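Local atomic coordinates of 11R-lipoxygenase (Gersemia fruticosa, PDB entry 3VF1), a protein that probably oxygenates polyunsaturated fatty acids, adding both atoms of molecular oxygen at a non-heme iron under regulation by calcium. Residues Glu184-Leu189 / Val193-Glu198; Ser201-Val206 / Thr634-Glu639. One frame throughout, in Å; residues are numbered along the deposited sequence.

Contacts 1 and 2 follow one another along the chain, and their centres are about 13 Å apart. Contact 1 closes a local excursion of the loop between helices 148-164 and 208-213; contact 2 brings the continuation of that loop to the distant turn after helix 619-632. Neither belongs wholly to the core. Contact 1 is partly buried and mixes apolar packing, an amide hydrogen bond and a charge pair, whereas contact 2 is a small surface contact made by van der Waals touch, with no hydrogen bond across it. They also touch each other: Asp197 OD2 packs 3.4 Å from Tyr636 CE1, and the ring of Phe195 lies against Ser201. Helix 428-438 backs contact 1 and also meets Phe204, beside contact 2.

Contact 1. Residues Glu184-Leu189 / Val193-Glu198; sequences EEPKSL and VQFTDE
Gln194 reaches across to Leu189 and ties together the two limbs of a short loop. With its chain extended beyond CG, Gln194 NE2 comes to 2.8 Å from Leu189 O, with an N-H...O angle of 145° and the donor tilted 29° from the carbonyl plane. Glutamine suits the place because it combines an N-H donor with enough length to cross the gap. Gln194 NE2 also lies 3.0 Å from Lys187 O, but the angle there is too poor for a hydrogen bond. An alanine here has no amide, which would probably leave Leu189 O without its side-chain donor and the two limbs less firmly tied, with a gap beside Pro186 O.

Within 184-189, Glu185 O receives two bonds: a short one from Ser188 OG (2.6 Å) and a weak one from Ser188 N. Pro186 O accepts a weak bond from Leu189 N. On the solvent-exposed side, where a lysine and a glutamate can pair at the ends of flexible chains, Lys187 bends at chi2 (-67°) and brings NZ to 3.4 Å from both OE1 and OE2 of Glu198, a salt bridge whose hydrogen bonds are weak.

Two separate apolar contacts complete the joint. Pro186 CB meets Phe195 CE2 obliquely at 3.9 Å, and Leu189 CB packs on Val193 CG2 at 4.0 Å; flat Phe195 and compact Pro186, like branched Leu189 and Val193, need no polar partner. The loop lies close to the iron site, the Phe195 side chain being about 7 Å from that of Ile698, an iron ligand. Helix 428-438 backs it: Pro186 and Leu189 rest on Thr433, Val193 on Met429 and Phe195 on Ala430, while Asn437 ND2 binds Glu184 O.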
# COMPACT_ATOMS: atom_id res chain seq x y z
N GLU A 184 -10.58 -16.89 6.28
CA GLU A 184 -11.75 -16.95 5.42
C GLU A 184 -12.40 -15.58 5.29
O GLU A 184 -12.90 -15.21 4.22
CB GLU A 184 -12.76 -17.96 5.96
CG GLU A 184 -13.95 -18.19 5.05
CD GLU A 184 -14.83 -19.33 5.51
OE1 GLU A 184 -14.41 -20.08 6.42
OE2 GLU A 184 -15.95 -19.49 4.97
N GLU A 185 -12.39 -14.82 6.38
CA GLU A 185 -12.95 -13.48 6.39
C GLU A 185 -12.16 -12.59 7.35
O GLU A 185 -11.37 -13.08 8.15
CB GLU A 185 -14.42 -13.52 6.82
CG GLU A 185 -15.29 -14.46 6.00
CD GLU A 185 -16.76 -14.37 6.38
OE1 GLU A 185 -17.14 -13.37 7.03
OE2 GLU A 185 -17.52 -15.29 6.04
N PRO A 186 -12.37 -11.27 7.27
CA PRO A 186 -11.69 -10.36 8.20
C PRO A 186 -11.94 -10.72 9.66
O PRO A 186 -11.06 -10.53 10.49
CB PRO A 186 -12.30 -9.00 7.87
CG PRO A 186 -12.75 -9.11 6.46
CD PRO A 186 -13.19 -10.53 6.29
N LYS A 187 -13.12 -11.25 9.95
CA LYS A 187 -13.49 -11.60 11.32
C LYS A 187 -12.78 -12.85 11.82
O LYS A 187 -12.55 -13.00 13.02
CB LYS A 187 -15.01 -11.80 11.43
CG LYS A 187 -15.81 -10.51 11.48
CD LYS A 187 -15.53 -9.73 12.75
CE LYS A 187 -16.46 -8.54 12.90
NZ LYS A 187 -16.21 -7.80 14.17
N SER A 188 -12.42 -13.74 10.90
CA SER A 188 -11.75 -14.99 11.28
C SER A 188 -10.27 -14.77 11.58
O SER A 188 -9.55 -15.73 11.87
CB SER A 188 -11.92 -16.04 10.18
OG SER A 188 -11.41 -15.59 8.94
N LEU A 189 -9.82 -13.53 11.50
CA LEU A 189 -8.45 -13.19 11.85
C LEU A 189 -8.33 -12.93 13.35
O LEU A 189 -9.31 -12.58 14.00
CB LEU A 189 -7.99 -11.94 11.10
CG LEU A 189 -7.66 -12.08 9.61
CD1 LEU A 189 -7.47 -10.71 8.98
CD2 LEU A 189 -6.41 -12.93 9.42
N VAL A 193 -5.05 -8.13 14.60
CA VAL A 193 -4.79 -7.69 13.23
C VAL A 193 -6.09 -7.46 12.45
O VAL A 193 -6.08 -7.45 11.22
CB VAL A 193 -3.92 -8.70 12.46
CG1 VAL A 193 -2.58 -8.88 13.17
CG2 VAL A 193 -4.64 -10.03 12.31
N GLN A 194 -7.19 -7.26 13.16
CA GLN A 194 -8.47 -6.98 12.52
C GLN A 194 -8.60 -5.49 12.20
O GLN A 194 -7.75 -4.69 12.60
CB GLN A 194 -9.63 -7.42 13.41
CG GLN A 194 -9.82 -8.92 13.48
CD GLN A 194 -10.99 -9.32 14.36
OE1 GLN A 194 -11.64 -8.47 14.97
NE2 GLN A 194 -11.27 -10.61 14.41
N PHE A 195 -9.66 -5.14 11.50
CA PHE A 195 -9.95 -3.74 11.20
C PHE A 195 -10.15 -2.97 12.50
O PHE A 195 -10.84 -3.43 13.41
CB PHE A 195 -11.20 -3.63 10.33
CG PHE A 195 -11.00 -4.06 8.91
CD1 PHE A 195 -9.89 -3.65 8.19
CD2 PHE A 195 -11.92 -4.88 8.29
CE1 PHE A 195 -9.70 -4.05 6.88
CE2 PHE A 195 -11.74 -5.29 6.98
CZ PHE A 195 -10.63 -4.87 6.27
N THR A 196 -9.55 -1.79 12.58
CA THR A 196 -9.70 -0.94 13.75
C THR A 196 -11.00 -0.13 13.68
O THR A 196 -11.32 0.63 14.58
CB THR A 196 -8.51 0.03 13.90
OG1 THR A 196 -8.39 0.83 12.72
CG2 THR A 196 -7.22 -0.74 14.13
N ASP A 197 -11.73 -0.31 12.59
CA ASP A 197 -13.03 0.33 12.42
C ASP A 197 -13.99 -0.65 11.75
O ASP A 197 -13.69 -1.20 10.69
CB ASP A 197 -12.89 1.60 11.58
CG ASP A 197 -14.15 2.45 11.59
OD1 ASP A 197 -15.25 1.88 11.49
OD2 ASP A 197 -14.02 3.69 11.71
N GLU A 198 -15.14 -0.86 12.37
CA GLU A 198 -16.08 -1.88 11.91
C GLU A 198 -16.74 -1.52 10.58
O GLU A 198 -17.20 -2.39 9.85
CB GLU A 198 -17.16 -2.12 12.98
CG GLU A 198 -18.08 -3.29 12.68
CD GLU A 198 -17.34 -4.62 12.65
OE1 GLU A 198 -17.97 -5.64 12.31
OE2 GLU A 198 -16.13 -4.64 12.96

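Contact 2. Residues Ser201-Val206 / Thr634-Glu639; sequences SSLFRV and TIYPTE
Leu203 and Thr634 are the closest backbone pair here, with 9.2 Å between their CA atoms, and no hydrogen bond crosses between the two irregular segments, so side chains alone bridge them. Leu203 and Thr634 meet tip to tip, with Leu203 CD2 3.5 Å from Thr634 OG1. A leucine suits the role, its branched end reaching across while asking for no hydrogen bond. The hydroxyl it touches is already bonded to Ala631 O. Thr634 also turns CG2 anti to its own nitrogen (chi1 -63° for OG1), which sets this methyl over one face of the Tyr636 ring, 3.8 Å above the plane and offset toward the rim. Tyr636 OH lies 4.1 Å from Leu203 CD2 and is hydrogen-bonded to Thr200 OG1.

A type I turn from Tyr636 to Glu639, with Pro637 well placed at its second position, carries the ring. It is closed by Glu639 N to Tyr636 O, and Glu639 OE1 in return accepts Tyr636 N at 3.0 Å.

Leu203 also packs against the side chain of Ile698, the C-terminal residue and an iron ligand; in lipoxygenases the terminal carboxylate binds the metal. Its neighbour Phe204 is buried between helices 619-632 and 428-438, while Val206 lies on the former.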
# COMPACT_ATOMS: atom_id res chain seq x y z
N SER A 201 -15.31 -3.05 6.92
CA SER A 201 -15.67 -4.35 6.34
C SER A 201 -16.74 -4.25 5.25
O SER A 201 -16.83 -5.12 4.39
CB SER A 201 -16.13 -5.30 7.44
OG SER A 201 -17.16 -4.72 8.23
N SER A 202 -17.54 -3.19 5.29
CA SER A 202 -18.63 -3.03 4.34
C SER A 202 -18.46 -1.76 3.50
O SER A 202 -19.39 -0.97 3.37
CB SER A 202 -19.97 -2.98 5.07
OG SER A 202 -20.04 -1.86 5.94
N LEU A 203 -17.27 -1.58 2.94
CA LEU A 203 -16.95 -0.35 2.22
C LEU A 203 -16.91 -0.55 0.71
O LEU A 203 -17.11 0.40 -0.05
CB LEU A 203 -15.60 0.18 2.71
CG LEU A 203 -15.48 1.70 2.89
CD1 LEU A 203 -16.44 2.19 3.96
CD2 LEU A 203 -14.05 2.08 3.25
N PHE A 204 -16.65 -1.78 0.27
CA PHE A 204 -16.52 -2.06 -1.16
C PHE A 204 -17.78 -2.66 -1.76
O PHE A 204 -17.78 -3.09 -2.91
CB PHE A 204 -15.33 -2.99 -1.40
CG PHE A 204 -14.03 -2.48 -0.84
CD1 PHE A 204 -13.86 -1.12 -0.60
CD2 PHE A 204 -13.00 -3.34 -0.55
CE1 PHE A 204 -12.67 -0.65 -0.09
CE2 PHE A 204 -11.81 -2.87 -0.03
CZ PHE A 204 -11.64 -1.52 0.20
N ARG A 205 -18.86 -2.69 -0.98
CA ARG A 205 -20.15 -3.08 -1.52
C ARG A 205 -20.73 -1.87 -2.24
O ARG A 205 -20.74 -0.77 -1.70
CB ARG A 205 -21.09 -3.53 -0.40
CG ARG A 205 -21.69 -2.39 0.41
CD ARG A 205 -22.47 -2.92 1.61
NE ARG A 205 -23.48 -1.96 2.06
CZ ARG A 205 -24.24 -2.12 3.14
NH1 ARG A 205 -24.10 -3.20 3.90
NH2 ARG A 205 -25.13 -1.20 3.47
N VAL A 206 -21.18 -2.08 -3.48
CA VAL A 206 -21.66 -0.97 -4.29
C VAL A 206 -23.13 -1.16 -4.63
O VAL A 206 -23.50 -1.30 -5.80
CB VAL A 206 -20.85 -0.84 -5.59
CG1 VAL A 206 -21.13 0.50 -6.25
CG2 VAL A 206 -19.36 -0.99 -5.31
N THR A 634 -10.37 6.23 1.47
CA THR A 634 -10.87 6.52 2.81
C THR A 634 -9.73 6.69 3.80
O THR A 634 -8.90 5.79 3.96
CB THR A 634 -11.79 5.39 3.32
OG1 THR A 634 -12.95 5.29 2.49
CG2 THR A 634 -12.23 5.67 4.75
N ILE A 635 -9.69 7.85 4.45
CA ILE A 635 -8.72 8.11 5.51
C ILE A 635 -9.45 8.42 6.81
O ILE A 635 -10.11 9.45 6.93
CB ILE A 635 -7.79 9.29 5.16
CG1 ILE A 635 -6.84 8.90 4.03
CG2 ILE A 635 -7.00 9.72 6.39
CD1 ILE A 635 -5.93 10.02 3.58
N TYR A 636 -9.32 7.53 7.79
CA TYR A 636 -9.96 7.72 9.08
C TYR A 636 -9.21 8.74 9.92
O TYR A 636 -8.00 8.91 9.76
CB TYR A 636 -10.07 6.38 9.82
CG TYR A 636 -10.97 5.39 9.13
CD1 TYR A 636 -12.35 5.55 9.16
CD2 TYR A 636 -10.45 4.30 8.45
CE1 TYR A 636 -13.19 4.64 8.53
CE2 TYR A 636 -11.28 3.39 7.81
CZ TYR A 636 -12.65 3.57 7.86
OH TYR A 636 -13.48 2.67 7.24
N PRO A 637 -9.93 9.44 10.82
CA PRO A 637 -9.32 10.49 11.65
C PRO A 637 -8.19 9.97 12.54
O PRO A 637 -7.38 10.77 13.01
CB PRO A 637 -10.50 10.97 12.51
CG PRO A 637 -11.72 10.58 11.76
CD PRO A 637 -11.37 9.30 11.08
N THR A 638 -8.15 8.67 12.76
CA THR A 638 -7.15 8.07 13.64
C THR A 638 -5.85 7.76 12.89
O THR A 638 -4.82 7.52 13.51
CB THR A 638 -7.67 6.76 14.26
OG1 THR A 638 -7.78 5.76 13.24
CG2 THR A 638 -9.02 6.97 14.92
N GLU A 639 -5.91 7.75 11.56
CA GLU A 639 -4.77 7.38 10.74
C GLU A 639 -3.49 8.06 11.20
O GLU A 639 -3.49 9.24 11.56
CB GLU A 639 -5.02 7.72 9.27
CG GLU A 639 -4.76 6.57 8.31
CD GLU A 639 -5.82 5.48 8.41
OE1 GLU A 639 -6.93 5.68 7.88
OE2 GLU A 639 -5.53 4.42 9.02